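Local coordinates for protein beta-glucuronidase (Dictyoglomus thermophilum, PDB 6XXW) that probably hydrolyses beta-D-glucuronides as a retaining family 2 glycoside hydrolase, releasing D-glucuronic acid, at residues F92-A97 against P120-I125; K33-V38 against V186-T191; C465-Y470 against L503-A508. One frame throughout, in Å; residues are numbered along the deposited sequence.

Contact 1: residues F92-A97 against P120-I125; sequences FLRVGA and PFEAEI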
loop_
_atom_site.group_PDB
_atom_site.type_symbol
_atom_site.label_atom_id
_atom_site.label_comp_id
_atom_site.label_asym_id
_atom_site.label_seq_id
_atom_site.Cartn_x
_atom_site.Cartn_y
_atom_site.Cartn_z
ATOM N N PHE A 92 -31.171 -35.894 -14.030
ATOM C CA PHE A 92 -30.887 -34.628 -14.688
ATOM C C PHE A 92 -29.469 -34.191 -14.360
ATOM O O PHE A 92 -29.025 -34.284 -13.211
ATOM C CB PHE A 92 -31.875 -33.540 -14.267
ATOM C CG PHE A 92 -33.287 -33.774 -14.749
ATOM C CD1 PHE A 92 -33.680 -33.352 -16.011
ATOM C CD2 PHE A 92 -34.210 -34.409 -13.938
ATOM C CE1 PHE A 92 -34.978 -33.566 -16.462
ATOM C CE2 PHE A 92 -35.510 -34.631 -14.374
ATOM C CZ PHE A 92 -35.896 -34.203 -15.639
ATOM N N LEU A 93 -28.767 -33.718 -15.375
ATOM C CA LEU A 93 -27.435 -33.154 -15.217
ATOM C C LEU A 93 -27.545 -31.662 -15.464
ATOM O O LEU A 93 -27.931 -31.254 -16.557
ATOM C CB LEU A 93 -26.464 -33.800 -16.197
ATOM C CG LEU A 93 -25.077 -33.186 -16.350
ATOM C CD1 LEU A 93 -24.348 -33.229 -15.037
ATOM C CD2 LEU A 93 -24.337 -33.987 -17.376
ATOM N N ARG A 94 -27.211 -30.863 -14.455
ATOM C CA ARG A 94 -27.384 -29.416 -14.499
ATOM C C ARG A 94 -26.029 -28.725 -14.388
ATOM O O ARG A 94 -25.207 -29.081 -13.535
ATOM C CB ARG A 94 -28.318 -28.965 -13.369
ATOM C CG ARG A 94 -28.242 -27.495 -12.998
ATOM C CD ARG A 94 -29.159 -26.664 -13.881
ATOM N NE ARG A 94 -30.562 -27.039 -13.728
ATOM C CZ ARG A 94 -31.449 -26.358 -13.005
ATOM N NH1 ARG A 94 -31.077 -25.257 -12.352
ATOM N NH2 ARG A 94 -32.705 -26.787 -12.929
ATOM N N VAL A 95 -25.796 -27.745 -15.257
ATOM C CA VAL A 95 -24.604 -26.897 -15.197
ATOM C C VAL A 95 -25.084 -25.496 -14.847
ATOM O O VAL A 95 -25.892 -24.912 -15.578
ATOM C CB VAL A 95 -23.817 -26.901 -16.519
ATOM C CG1 VAL A 95 -22.590 -25.980 -16.415
ATOM C CG2 VAL A 95 -23.400 -28.305 -16.893
ATOM N N GLY A 96 -24.615 -24.971 -13.716
ATOM C CA GLY A 96 -25.118 -23.693 -13.252
ATOM C C GLY A 96 -24.777 -22.551 -14.191
ATOM O O GLY A 96 -25.602 -21.661 -14.420
ATOM N N ALA A 97 -23.553 -22.545 -14.721
ATOM C CA ALA A 97 -23.116 -21.533 -15.681
ATOM C C ALA A 97 -21.756 -21.919 -16.246
ATOM O O ALA A 97 -20.903 -22.438 -15.517
ATOM C CB ALA A 97 -23.035 -20.135 -15.042
ATOM N N PRO A 120 -28.268 -21.254 -16.350
ATOM C CA PRO A 120 -28.026 -22.696 -16.247
ATOM C C PRO A 120 -28.628 -23.482 -17.405
ATOM O O PRO A 120 -29.519 -23.024 -18.125
ATOM C CB PRO A 120 -28.720 -23.069 -14.937
ATOM C CG PRO A 120 -29.850 -22.110 -14.858
ATOM C CD PRO A 120 -29.338 -20.813 -15.430
ATOM N N PHE A 121 -28.133 -24.708 -17.558
ATOM C CA PHE A 121 -28.670 -25.590 -18.581
ATOM C C PHE A 121 -28.573 -27.012 -18.078
ATOM O O PHE A 121 -27.738 -27.329 -17.226
ATOM C CB PHE A 121 -27.950 -25.430 -19.932
ATOM C CG PHE A 121 -26.441 -25.443 -19.838
ATOM C CD1 PHE A 121 -25.740 -24.326 -19.397
ATOM C CD2 PHE A 121 -25.722 -26.555 -20.234
ATOM C CE1 PHE A 121 -24.354 -24.334 -19.327
ATOM C CE2 PHE A 121 -24.343 -26.570 -20.167
ATOM C CZ PHE A 121 -23.655 -25.456 -19.721
ATOM N N GLU A 122 -29.438 -27.871 -18.613
ATOM C CA GLU A 122 -29.532 -29.224 -18.092
ATOM C C GLU A 122 -30.057 -30.161 -19.162
ATOM O O GLU A 122 -30.602 -29.737 -20.181
ATOM C CB GLU A 122 -30.429 -29.282 -16.849
ATOM C CG GLU A 122 -31.870 -28.909 -17.105
ATOM C CD GLU A 122 -32.757 -29.177 -15.901
ATOM O OE1 GLU A 122 -32.238 -29.203 -14.758
ATOM O OE2 GLU A 122 -33.976 -29.366 -16.097
ATOM N N ALA A 123 -29.880 -31.454 -18.915
ATOM C CA ALA A 123 -30.430 -32.466 -19.803
ATOM C C ALA A 123 -30.765 -33.692 -18.974
ATOM O O ALA A 123 -30.183 -33.910 -17.909
ATOM C CB ALA A 123 -29.444 -32.827 -20.916
ATOM N N GLU A 124 -31.707 -34.492 -19.463
ATOM C CA GLU A 124 -31.994 -35.777 -18.841
ATOM C C GLU A 124 -31.053 -36.804 -19.450
ATOM O O GLU A 124 -30.913 -36.862 -20.675
ATOM C CB GLU A 124 -33.460 -36.172 -19.043
ATOM C CG GLU A 124 -33.999 -37.021 -17.913
ATOM C CD GLU A 124 -33.640 -38.487 -18.075
ATOM O OE1 GLU A 124 -33.472 -38.938 -19.227
ATOM O OE2 GLU A 124 -33.536 -39.191 -17.053
ATOM N N ILE A 125 -30.373 -37.580 -18.602
ATOM C CA ILE A 125 -29.238 -38.372 -19.079
ATOM C C ILE A 125 -29.369 -39.857 -18.761
ATOM O O ILE A 125 -28.429 -40.623 -18.993
ATOM C CB ILE A 125 -27.904 -37.833 -18.516
ATOM C CG1 ILE A 125 -27.835 -38.031 -16.992
ATOM C CG2 ILE A 125 -27.708 -36.355 -18.891
ATOM C CD1 ILE A 125 -26.397 -37.929 -16.395
#
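V95 lies over one face of the F121 ring, with its CB 3.8 Å from the ring centroid in a CH-pi contact. The two residues form a hydrogen-bonded pair of an antiparallel sheet in the sugar-binding domain, which is a beta sandwich in family 2 glycosidases. Strands 92-95 and 121-124 run side by side, and the main chain bonds L93 to A123 and V95 to F121 in both directions. The V95 N to F121 O bond is 2.8 Å long and almost straight.

F121 holds its CG between the backbone N and the carbonyl carbon, chi1 48°. This swings the ring over to the neighbouring strand, where one face lies against V95. V95 CG1 also touches the ring, 3.5 Å from F121 CZ. Further along the same face of the sheet, L93 CB meets I125 CG2, and V104 and V106 of strand 101-106 pack against L93.

F92, R94, E122 and E124 occupy the other face of the sheet. The CG of E124 sits over one face of the F92 ring, 4.1 Å from its centroid. The carboxylate of E124 stands nearly at right angles to that ring and bonds to I91 N and S126 OG. Beyond R94 the chain turns a corner at G96, where P120 CA comes 3.2 Å from G96 O.

R94 bends at chi2 and chi3, so that its guanidinium edge faces E122. R94 NH2 also bonds to L22 O, and Y189 OH bonds to E122 OE1. R94 and E122 form a salt bridge: NE lies 2.9 Å and NH2 3.1 Å from E122 OE1, and both nitrogens approach from the same face of the carboxylate.

Contact 2: residues K33-V38 against V186-T191; sequences KDLSGV and VVIYTT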
loop_
_atom_site.group_PDB
_atom_site.type_symbol
_atom_site.label_atom_id
_atom_site.label_comp_id
_atom_site.label_asym_id
_atom_site.label_seq_id
_atom_site.Cartn_x
_atom_site.Cartn_y
_atom_site.Cartn_z
ATOM N N LYS A 33 -26.774 -34.771 -6.133
ATOM C CA LYS A 33 -25.359 -35.120 -6.034
ATOM C C LYS A 33 -24.550 -33.980 -6.641
ATOM O O LYS A 33 -24.679 -33.696 -7.834
ATOM C CB LYS A 33 -25.068 -36.435 -6.771
ATOM C CG LYS A 33 -23.610 -36.889 -6.727
ATOM C CD LYS A 33 -23.118 -36.993 -5.286
ATOM C CE LYS A 33 -21.781 -37.718 -5.198
ATOM N NZ LYS A 33 -20.940 -37.146 -4.123
ATOM N N ASP A 34 -23.724 -33.332 -5.829
ATOM C CA ASP A 34 -22.943 -32.184 -6.284
ATOM C C ASP A 34 -21.615 -32.679 -6.849
ATOM O O ASP A 34 -20.859 -33.360 -6.150
ATOM C CB ASP A 34 -22.743 -31.215 -5.117
ATOM C CG ASP A 34 -21.861 -30.027 -5.468
ATOM O OD1 ASP A 34 -21.718 -29.702 -6.661
ATOM O OD2 ASP A 34 -21.310 -29.415 -4.528
ATOM N N LEU A 35 -21.339 -32.359 -8.116
ATOM C CA LEU A 35 -20.101 -32.784 -8.763
ATOM C C LEU A 35 -18.988 -31.750 -8.647
ATOM O O LEU A 35 -17.912 -31.952 -9.219
ATOM C CB LEU A 35 -20.349 -33.106 -10.241
ATOM C CG LEU A 35 -21.282 -34.274 -10.568
ATOM C CD1 LEU A 35 -21.170 -34.633 -12.046
ATOM C CD2 LEU A 35 -20.966 -35.476 -9.701
ATOM N N SER A 36 -19.223 -30.658 -7.927
ATOM C CA SER A 36 -18.170 -29.689 -7.665
ATOM C C SER A 36 -17.013 -30.359 -6.946
ATOM O O SER A 36 -17.182 -31.363 -6.248
ATOM C CB SER A 36 -18.706 -28.533 -6.822
ATOM O OG SER A 36 -19.899 -28.033 -7.379
ATOM N N GLY A 37 -15.823 -29.801 -7.129
ATOM C CA GLY A 37 -14.627 -30.353 -6.528
ATOM C C GLY A 37 -13.472 -30.221 -7.493
ATOM O O GLY A 37 -13.424 -29.247 -8.249
ATOM N N VAL A 38 -12.572 -31.195 -7.532
ATOM C CA VAL A 38 -11.395 -31.132 -8.396
ATOM C C VAL A 38 -11.676 -31.932 -9.661
ATOM O O VAL A 38 -11.953 -33.134 -9.593
ATOM C CB VAL A 38 -10.147 -31.670 -7.678
ATOM C CG1 VAL A 38 -8.936 -31.612 -8.597
ATOM C CG2 VAL A 38 -9.891 -30.895 -6.403
ATOM N N VAL A 186 -21.906 -27.831 -10.981
ATOM C CA VAL A 186 -22.426 -28.922 -11.794
ATOM C C VAL A 186 -23.039 -29.935 -10.843
ATOM O O VAL A 186 -22.378 -30.381 -9.898
ATOM C CB VAL A 186 -21.310 -29.573 -12.619
ATOM C CG1 VAL A 186 -21.883 -30.702 -13.474
ATOM C CG2 VAL A 186 -20.578 -28.527 -13.489
ATOM N N VAL A 187 -24.304 -30.295 -11.062
ATOM C CA VAL A 187 -24.946 -31.259 -10.175
ATOM C C VAL A 187 -25.769 -32.242 -10.997
ATOM O O VAL A 187 -26.186 -31.961 -12.122
ATOM C CB VAL A 187 -25.837 -30.586 -9.098
ATOM C CG1 VAL A 187 -25.085 -29.445 -8.383
ATOM C CG2 VAL A 187 -27.114 -30.075 -9.721
ATOM N N ILE A 188 -25.988 -33.412 -10.412
ATOM C CA ILE A 188 -26.891 -34.419 -10.951
ATOM C C ILE A 188 -28.003 -34.624 -9.935
ATOM O O ILE A 188 -27.741 -34.731 -8.734
ATOM C CB ILE A 188 -26.158 -35.737 -11.251
ATOM C CG1 ILE A 188 -25.059 -35.493 -12.278
ATOM C CG2 ILE A 188 -27.124 -36.762 -11.826
ATOM C CD1 ILE A 188 -24.391 -36.747 -12.754
ATOM N N TYR A 189 -29.242 -34.637 -10.398
ATOM C CA TYR A 189 -30.346 -34.801 -9.470
ATOM C C TYR A 189 -31.382 -35.723 -10.086
ATOM O O TYR A 189 -31.446 -35.877 -11.310
ATOM C CB TYR A 189 -30.946 -33.439 -9.058
ATOM C CG TYR A 189 -31.646 -32.645 -10.135
ATOM C CD1 TYR A 189 -30.936 -31.778 -10.971
ATOM C CD2 TYR A 189 -33.024 -32.718 -10.288
ATOM C CE1 TYR A 189 -31.585 -31.021 -11.947
ATOM C CE2 TYR A 189 -33.681 -31.973 -11.266
ATOM C CZ TYR A 189 -32.960 -31.133 -12.091
ATOM O OH TYR A 189 -33.625 -30.405 -13.046
ATOM N N THR A 190 -32.156 -36.376 -9.220
ATOM C CA THR A 190 -33.210 -37.291 -9.631
ATOM C C THR A 190 -34.580 -36.684 -9.374
ATOM O O THR A 190 -34.757 -35.865 -8.468
ATOM C CB THR A 190 -33.128 -38.623 -8.873
ATOM O OG1 THR A 190 -33.287 -38.376 -7.464
ATOM C CG2 THR A 190 -31.797 -39.302 -9.116
ATOM N N THR A 191 -35.556 -37.117 -10.163
ATOM C CA THR A 191 -36.968 -36.889 -9.903
ATOM C C THR A 191 -37.711 -38.172 -10.248
ATOM O O THR A 191 -37.186 -39.025 -10.972
ATOM C CB THR A 191 -37.550 -35.729 -10.730
ATOM O OG1 THR A 191 -37.865 -36.198 -12.047
ATOM C CG2 THR A 191 -36.578 -34.523 -10.827
#
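L35 CG and I188 CG1 both stand anti to the carbonyl carbon (chi1 -64° and -60°), and both side chains run extended from there. Their ends then meet at an angle, with L35 CD1 3.9 Å from I188 CD1. The same L35 methyl is 4.2 Å from V186 CG1. F80 of strand 73-81 packs on both L35 and I188, so this small apolar group belongs to the buried side of the sheet.

The contact pairs the start of strand 32-43 with strand 185-191 in an antiparallel sheet of the sugar-binding domain. K33 and I188 are a hydrogen-bonded pair. K33 N gives to I188 O at 2.8 Å, and I188 N returns a bond to K33 O at 2.9 Å. L35 N adds a third bond, to V186 O. D34 and V187 form the non-hydrogen-bonded pair between them, and D34 OD1 comes 3.8 Å from V187 CG1.

The sheet pairing stops here because the chain turns away at L35 and S36. D34 directs its CG anti to its own nitrogen (chi1 176°), which carries the carboxylate alongside S36. S36 N then gives a 3.0 Å bond to D34 OD1 from well above the carboxylate plane, closing an Asx turn. S36 OG gives a second bond, 2.6 Å long, to the syn lone pair of D34 OD1.

The K33 chain bends off to the subunit interface, where NZ bonds to V32 O of the second subunit.

The chemistry is thus divided. Main-chain bonds set the register, and methyl groups fill the inner side. The charged groups serve neighbours instead: two bonds to OD1 fix the D34 carboxylate in the turn, and the K33 amine takes part in the subunit interface.

Contact 3: residues C465-Y470 against L503-A508; sequences CVNRYY and LSEFGA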
loop_
_atom_site.group_PDB
_atom_site.type_symbol
_atom_site.label_atom_id
_atom_site.label_comp_id
_atom_site.label_asym_id
_atom_site.label_seq_id
_atom_site.Cartn_x
_atom_site.Cartn_y
_atom_site.Cartn_z
ATOM N N CYS A 465 -32.718 4.680 -15.370
ATOM C CA CYS A 465 -31.456 4.451 -14.668
ATOM C C CYS A 465 -30.348 5.136 -15.465
ATOM O O CYS A 465 -30.108 4.791 -16.626
ATOM C CB CYS A 465 -31.174 2.950 -14.521
ATOM S SG CYS A 465 -32.204 2.075 -13.314
ATOM N N VAL A 466 -29.674 6.107 -14.856
ATOM C CA VAL A 466 -28.637 6.872 -15.539
ATOM C C VAL A 466 -27.320 6.732 -14.786
ATOM O O VAL A 466 -27.276 6.858 -13.551
ATOM C CB VAL A 466 -29.024 8.355 -15.712
ATOM C CG1 VAL A 466 -29.211 9.048 -14.383
ATOM C CG2 VAL A 466 -27.985 9.070 -16.554
ATOM N N ASN A 467 -26.254 6.458 -15.540
ATOM C CA ASN A 467 -24.889 6.395 -15.040
ATOM C C ASN A 467 -24.221 7.734 -15.313
ATOM O O ASN A 467 -24.201 8.185 -16.460
ATOM C CB ASN A 467 -24.095 5.292 -15.752
ATOM C CG ASN A 467 -24.663 3.889 -15.509
ATOM O OD1 ASN A 467 -25.567 3.697 -14.693
ATOM N ND2 ASN A 467 -24.109 2.901 -16.215
ATOM N N ARG A 468 -23.650 8.363 -14.278
ATOM C CA ARG A 468 -22.996 9.655 -14.477
ATOM C C ARG A 468 -21.682 9.709 -13.703
ATOM O O ARG A 468 -21.611 9.276 -12.546
ATOM C CB ARG A 468 -23.913 10.817 -14.054
ATOM C CG ARG A 468 -25.072 11.092 -15.047
ATOM C CD ARG A 468 -24.510 11.458 -16.422
ATOM N NE ARG A 468 -25.539 11.713 -17.444
ATOM C CZ ARG A 468 -25.743 10.938 -18.505
ATOM N NH1 ARG A 468 -25.022 9.837 -18.671
ATOM N NH2 ARG A 468 -26.669 11.262 -19.406
ATOM N N TYR A 469 -20.655 10.263 -14.349
ATOM C CA TYR A 469 -19.273 10.253 -13.869
ATOM C C TYR A 469 -18.645 11.638 -13.997
ATOM O O TYR A 469 -17.458 11.774 -14.302
ATOM C CB TYR A 469 -18.457 9.207 -14.629
ATOM C CG TYR A 469 -18.800 7.783 -14.197
ATOM C CD1 TYR A 469 -18.254 7.242 -13.032
ATOM C CD2 TYR A 469 -19.685 7.004 -14.933
ATOM C CE1 TYR A 469 -18.564 5.944 -12.613
ATOM C CE2 TYR A 469 -20.010 5.709 -14.533
ATOM C CZ TYR A 469 -19.454 5.192 -13.362
ATOM O OH TYR A 469 -19.764 3.911 -12.960
ATOM N N TYR A 470 -19.442 12.684 -13.777
ATOM C CA TYR A 470 -18.923 14.039 -13.849
ATOM C C TYR A 470 -17.770 14.199 -12.865
ATOM O O TYR A 470 -17.850 13.753 -11.721
ATOM C CB TYR A 470 -20.030 15.041 -13.537
ATOM C CG TYR A 470 -21.229 14.991 -14.491
ATOM C CD1 TYR A 470 -21.077 15.235 -15.845
ATOM C CD2 TYR A 470 -22.508 14.708 -14.014
ATOM C CE1 TYR A 470 -22.163 15.206 -16.708
ATOM C CE2 TYR A 470 -23.593 14.680 -14.862
ATOM C CZ TYR A 470 -23.416 14.934 -16.205
ATOM O OH TYR A 470 -24.491 14.902 -17.056
ATOM N N LEU A 503 -30.131 7.094 -9.910
ATOM C CA LEU A 503 -28.745 7.314 -10.314
ATOM C C LEU A 503 -28.064 5.963 -10.153
ATOM O O LEU A 503 -27.612 5.601 -9.064
ATOM C CB LEU A 503 -28.072 8.405 -9.477
ATOM C CG LEU A 503 -26.645 8.782 -9.896
ATOM C CD1 LEU A 503 -26.648 9.360 -11.286
ATOM C CD2 LEU A 503 -26.016 9.781 -8.916
ATOM N N SER A 504 -27.994 5.205 -11.257
ATOM C CA SER A 504 -27.631 3.792 -11.194
ATOM C C SER A 504 -26.128 3.535 -11.137
ATOM O O SER A 504 -25.725 2.410 -10.806
ATOM C CB SER A 504 -28.239 3.041 -12.384
ATOM O OG SER A 504 -28.013 3.737 -13.597
ATOM N N GLU A 505 -25.294 4.528 -11.446
ATOM C CA GLU A 505 -23.854 4.402 -11.267
ATOM C C GLU A 505 -23.259 5.783 -11.070
ATOM O O GLU A 505 -23.660 6.743 -11.733
ATOM C CB GLU A 505 -23.150 3.767 -12.467
ATOM C CG GLU A 505 -23.374 2.290 -12.670
ATOM C CD GLU A 505 -22.494 1.722 -13.774
ATOM O OE1 GLU A 505 -21.435 2.333 -14.071
ATOM O OE2 GLU A 505 -22.857 0.662 -14.340
ATOM N N PHE A 506 -22.271 5.853 -10.191
ATOM C CA PHE A 506 -21.394 7.004 -10.046
ATOM C C PHE A 506 -20.301 6.586 -9.081
ATOM O O PHE A 506 -20.537 5.768 -8.189
ATOM C CB PHE A 506 -22.131 8.266 -9.550
ATOM C CG PHE A 506 -22.776 8.133 -8.185
ATOM C CD1 PHE A 506 -23.867 7.298 -7.986
ATOM C CD2 PHE A 506 -22.304 8.892 -7.108
ATOM C CE1 PHE A 506 -24.465 7.189 -6.751
ATOM C CE2 PHE A 506 -22.891 8.804 -5.857
ATOM C CZ PHE A 506 -23.977 7.952 -5.662
ATOM N N GLY A 507 -19.110 7.120 -9.287
ATOM C CA GLY A 507 -17.991 6.743 -8.449
ATOM C C GLY A 507 -16.678 7.103 -9.105
ATOM O O GLY A 507 -16.631 7.666 -10.202
ATOM N N ALA A 508 -15.603 6.756 -8.392
ATOM C CA ALA A 508 -14.241 7.119 -8.756
ATOM C C ALA A 508 -13.312 5.980 -8.357
ATOM O O ALA A 508 -13.541 5.336 -7.330
ATOM C CB ALA A 508 -13.825 8.421 -8.052
#
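Parallel strands 465-467 and 503-505 cross at 47°, and a beta bulge shifts their register by one residue between V466 and N467. The bulge places S504 N 2.9 Å from V466 O, and the next main-chain bond, R468 N to E505 O, is 3.0 Å long.

S504 points toward strand 465-467, and its OG gives a 2.7 Å bond to N467 OD1. The N467 amide is stacked on the E505 carboxylate, with the two planes 25° apart. N467 CG lies 3.5 Å from E505 CG. N467 ND2 bonds to E416 OE2, so both ends of the amide are held and its rotation is fixed.

Y469 comes to E505 from another direction. Its OH gives a 2.6 Å bond to E505 OE1, on the anti side of the carboxylate, and the ring plane stands steeply to that group. G507 O lies at the ring edge, 3.3 Å from Y469 CD1. It is buried here and has no hydrogen-bond partner in the model. R338 pairs with E505 OE2, which also bonds a Tris molecule, probably from the crystallisation liquor. Y469 N bonds another Tris.

Helix 482-497 joins the two strands, making a beta-alpha-beta unit. They are the sixth and seventh strands of the TIM barrel, and E505 stands at the C-terminal end of the seventh. That is where family 2 glycosidases carry the catalytic nucleophile, with the acid/base after strand four, where E416 lies. The Tris-occupied pocket is consistent with the active site.

Contacts 1 and 2 belong to one sheet of the sugar-binding domain. Strands 90-99 and 185-191 are neighbours there, and contact 1 is nested within the chain loop closed by contact 2. Y189 joins them: it belongs to contact 2 but meets both F92 and E122 of contact 1. Contact 1 is the more buried, and carries a salt bridge on one face and apolar groups on the other. Contact 2 is partly buried and reaches the second subunit. Contact 3 lies on the opposite side of the chain's centre, in the barrel domain, its centre about 37 and 40 Å from theirs. It is buried too, but its strands are parallel and its polar side chains line a ligand pocket.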